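Putative angiotensinogen (Lampetra fluviatilis, PDB 5INW) is a serpin that binds heparin and inhibits thrombin, with heparin promoting the inhibition through a template mechanism. Local coordinates at the interface of chains A and B. Residues are numbered along the deposited sequence; one frame, centred on the assembly and turned at random. Chains: chain A, Putative angiotensinogen; chain B, C-terminal peptide of Putative angiotensinogen.

The interface of chains A and B. Residues chain A 78, 82, 157, 161, 170, 305-306; chain B 18-19, 21, 23, 25.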
ATOM      1  N   THR A  78      18.197  -5.721   1.606  1.00 74.18           N
ATOM      2  CA  THR A  78      16.952  -5.115   1.094  1.00 68.15           C
ATOM      3  C   THR A  78      15.776  -6.094   1.038  1.00 63.10           C
ATOM      4  O   THR A  78      14.651  -5.726   1.335  1.00 54.66           O
ATOM      5  CB  THR A  78      17.173  -4.516  -0.316  1.00 68.41           C
ATOM      6  OG1 THR A  78      17.918  -5.438  -1.121  1.00 68.67           O
ATOM      7  CG2 THR A  78      17.917  -3.189  -0.224  1.00 68.86           C
ATOM      8  N   ALA A  82      12.161  -5.886   2.963  1.00 61.16           N
ATOM      9  CA  ALA A  82      11.012  -5.981   2.080  1.00 58.94           C
ATOM     10  C   ALA A  82      10.008  -7.026   2.589  1.00 60.02           C
ATOM     11  O   ALA A  82       8.798  -6.819   2.544  1.00 59.99           O
ATOM     12  CB  ALA A  82      11.464  -6.302   0.658  1.00 58.91           C
ATOM     13  N   LEU A 157      16.075   0.364   0.828  1.00 66.93           N
ATOM     14  CA  LEU A 157      14.960  -0.229   0.058  1.00 64.41           C
ATOM     15  C   LEU A 157      14.215   0.847  -0.730  1.00 60.91           C
ATOM     16  O   LEU A 157      14.118   0.745  -1.930  1.00 60.36           O
ATOM     17  CB  LEU A 157      13.958  -0.968   0.977  1.00 64.42           C
ATOM     18  CG  LEU A 157      12.730  -1.637   0.308  1.00 60.98           C
ATOM     19  CD1 LEU A 157      13.194  -2.758  -0.602  1.00 59.43           C
ATOM     20  CD2 LEU A 157      11.677  -2.158   1.287  1.00 58.06           C
ATOM     21  N   LEU A 161      13.729   1.105  -4.770  1.00 54.29           N
ATOM     22  CA  LEU A 161      12.433   0.985  -5.431  1.00 55.40           C
ATOM     23  C   LEU A 161      11.991   2.217  -6.240  1.00 53.18           C
ATOM     24  O   LEU A 161      11.539   2.076  -7.356  1.00 49.82           O
ATOM     25  CB  LEU A 161      11.358   0.696  -4.402  1.00 56.17           C
ATOM     26  CG  LEU A 161      11.498  -0.595  -3.619  1.00 57.75           C
ATOM     27  CD1 LEU A 161      10.612  -0.593  -2.382  1.00 53.91           C
ATOM     28  CD2 LEU A 161      11.146  -1.778  -4.550  1.00 61.57           C
ATOM     29  N   LEU A 170       7.817   4.856 -10.000  1.00 45.21           N
ATOM     30  CA  LEU A 170       7.464   4.671  -8.594  1.00 45.08           C
ATOM     31  C   LEU A 170       8.097   5.774  -7.782  1.00 47.14           C
ATOM     32  O   LEU A 170       9.308   5.933  -7.796  1.00 54.16           O
ATOM     33  CB  LEU A 170       7.879   3.289  -8.093  1.00 44.85           C
ATOM     34  CG  LEU A 170       7.351   3.041  -6.661  1.00 45.45           C
ATOM     35  CD1 LEU A 170       5.853   2.891  -6.544  1.00 43.99           C
ATOM     36  CD2 LEU A 170       8.007   1.844  -6.008  1.00 46.62           C
ATOM     37  N   GLY A 305      10.984  -3.324 -13.141  1.00 55.73           N
ATOM     38  CA  GLY A 305      11.189  -4.740 -12.787  1.00 55.93           C
ATOM     39  C   GLY A 305      10.029  -5.257 -12.002  1.00 55.00           C
ATOM     40  O   GLY A 305      10.207  -6.022 -11.067  1.00 62.24           O
ATOM     41  N   ALA A 306       8.840  -4.816 -12.363  1.00 53.13           N
ATOM     42  CA  ALA A 306       7.654  -4.952 -11.535  1.00 51.66           C
ATOM     43  C   ALA A 306       6.579  -5.714 -12.289  1.00 51.95           C
ATOM     44  O   ALA A 306       6.559  -5.713 -13.498  1.00 50.85           O
ATOM     45  CB  ALA A 306       7.128  -3.594 -11.160  1.00 49.64           C
TER
ATOM     46  N   ASP B  18       7.832  -5.612  -6.677  1.00 49.26           N
ATOM     47  CA  ASP B  18       9.120  -5.480  -7.360  1.00 52.13           C
ATOM     48  C   ASP B  18       9.707  -6.844  -7.426  1.00 56.14           C
ATOM     49  O   ASP B  18       9.754  -7.537  -6.404  1.00 58.92           O
ATOM     50  CB  ASP B  18      10.066  -4.574  -6.567  1.00 54.78           C
ATOM     51  CG  ASP B  18      11.464  -4.501  -7.143  1.00 58.36           C
ATOM     52  OD1 ASP B  18      11.675  -4.629  -8.375  1.00 63.47           O
ATOM     53  OD2 ASP B  18      12.382  -4.348  -6.323  1.00 64.06           O
ATOM     54  N   GLU B  19      10.209  -7.216  -8.600  1.00 57.29           N
ATOM     55  CA  GLU B  19      10.806  -8.531  -8.788  1.00 58.06           C
ATOM     56  C   GLU B  19      12.108  -8.727  -8.041  1.00 58.28           C
ATOM     57  O   GLU B  19      12.185  -9.680  -7.314  1.00 61.40           O
ATOM     58  CB  GLU B  19      10.986  -8.842 -10.250  1.00 58.50           C
ATOM     59  CG  GLU B  19       9.648  -9.004 -10.926  1.00 57.32           C
ATOM     60  CD  GLU B  19       9.727  -8.785 -12.400  1.00 60.11           C
ATOM     61  OE1 GLU B  19      10.780  -9.097 -12.993  1.00 63.40           O
ATOM     62  OE2 GLU B  19       8.732  -8.286 -12.979  1.00 65.36           O
ATOM     63  N   THR B  21      13.549  -7.190  -5.383  1.00 60.18           N
ATOM     64  CA  THR B  21      13.360  -7.241  -3.901  1.00 60.37           C
ATOM     65  C   THR B  21      12.162  -8.056  -3.381  1.00 59.02           C
ATOM     66  O   THR B  21      12.023  -8.235  -2.193  1.00 60.26           O
ATOM     67  CB  THR B  21      13.300  -5.818  -3.298  1.00 58.14           C
ATOM     68  OG1 THR B  21      12.143  -5.133  -3.767  1.00 55.75           O
ATOM     69  CG2 THR B  21      14.517  -5.034  -3.691  1.00 60.06           C
ATOM     70  N   ALA B  23       9.363  -6.934  -3.086  1.00 58.59           N
ATOM     71  CA  ALA B  23       8.681  -5.978  -2.229  1.00 56.26           C
ATOM     72  C   ALA B  23       7.294  -5.776  -2.768  1.00 52.91           C
ATOM     73  O   ALA B  23       7.100  -5.390  -3.934  1.00 49.63           O
ATOM     74  CB  ALA B  23       9.413  -4.643  -2.187  1.00 56.02           C
ATOM     75  N   ILE B  25       4.115  -3.665  -2.975  1.00 48.13           N
ATOM     76  CA  ILE B  25       3.866  -2.259  -2.963  1.00 48.02           C
ATOM     77  C   ILE B  25       2.394  -1.959  -2.743  1.00 46.15           C
ATOM     78  O   ILE B  25       2.086  -0.978  -2.080  1.00 48.17           O
ATOM     79  CB  ILE B  25       4.325  -1.665  -4.305  1.00 49.61           C
ATOM     80  CG1 ILE B  25       5.777  -2.059  -4.536  1.00 49.18           C
ATOM     81  CG2 ILE B  25       4.195  -0.136  -4.319  1.00 50.48           C
ATOM     82  CD1 ILE B  25       6.244  -1.744  -5.914  1.00 50.18           C
TER
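In this reaction-loop-cleaved serpin, the turn between strands 12-18 and 24-30 of the C-terminal peptide, a hairpin of the serpin core, packs against helices 77-96 and 150-161 and the start of strand 306-313 of chain A. The two chains are pieces of one serpin polypeptide, and the peptide remains part of the fold after cleavage. B:Asp18 pairs with A:Ala306 in an antiparallel bridge, and the backbone N of B:Glu19 donates to the carbonyl O of A:Gly305 at 2.7 Å. This bond ties the beginning of the turn to the loop that leads into strand 306-313. The side chain of B:Asp18 instead turns toward the rest of its own turn. With CG anti to the backbone N (chi1 174°), its carboxylate presents OD2 to B:Thr21. The hydroxyl OG1 of B:Thr21 donates to B:Asp18 OD2 at 2.7 Å, from the anti side and somewhat out of the carboxylate plane. The backbone N of B:Thr21 reaches the same B:Asp18 OD2 from above that plane, at 3.2 Å. Two donors of one residue thus grip one oxygen and probably help to keep the turn in shape. Replacing B:Asp18 by an alanine would probably leave the backbone N and hydroxyl of B:Thr21 without this shared acceptor, freeing the turn to shift and the threonine side chain to rotate. A:Leu161 lies obliquely across this pair; its branch CD2 rests 3.6 Å from the methylene CB of B:Asp18 and also meets the methyl of B:Ala23, bringing hydrocarbon beside the carboxylate that the threonine engages. B:Ala23 CB is met from helix 77-96 by A:Ala82 CB at 3.9 Å, methyl against methyl. The methyl CG2 of B:Thr21 faces A:Leu157 CD1 at 4.1 Å. Farther along the peptide, B:Ile25 and A:Leu170 of strand 168-179 reach tip to tip, CD1 to CD2 at 4.0 Å.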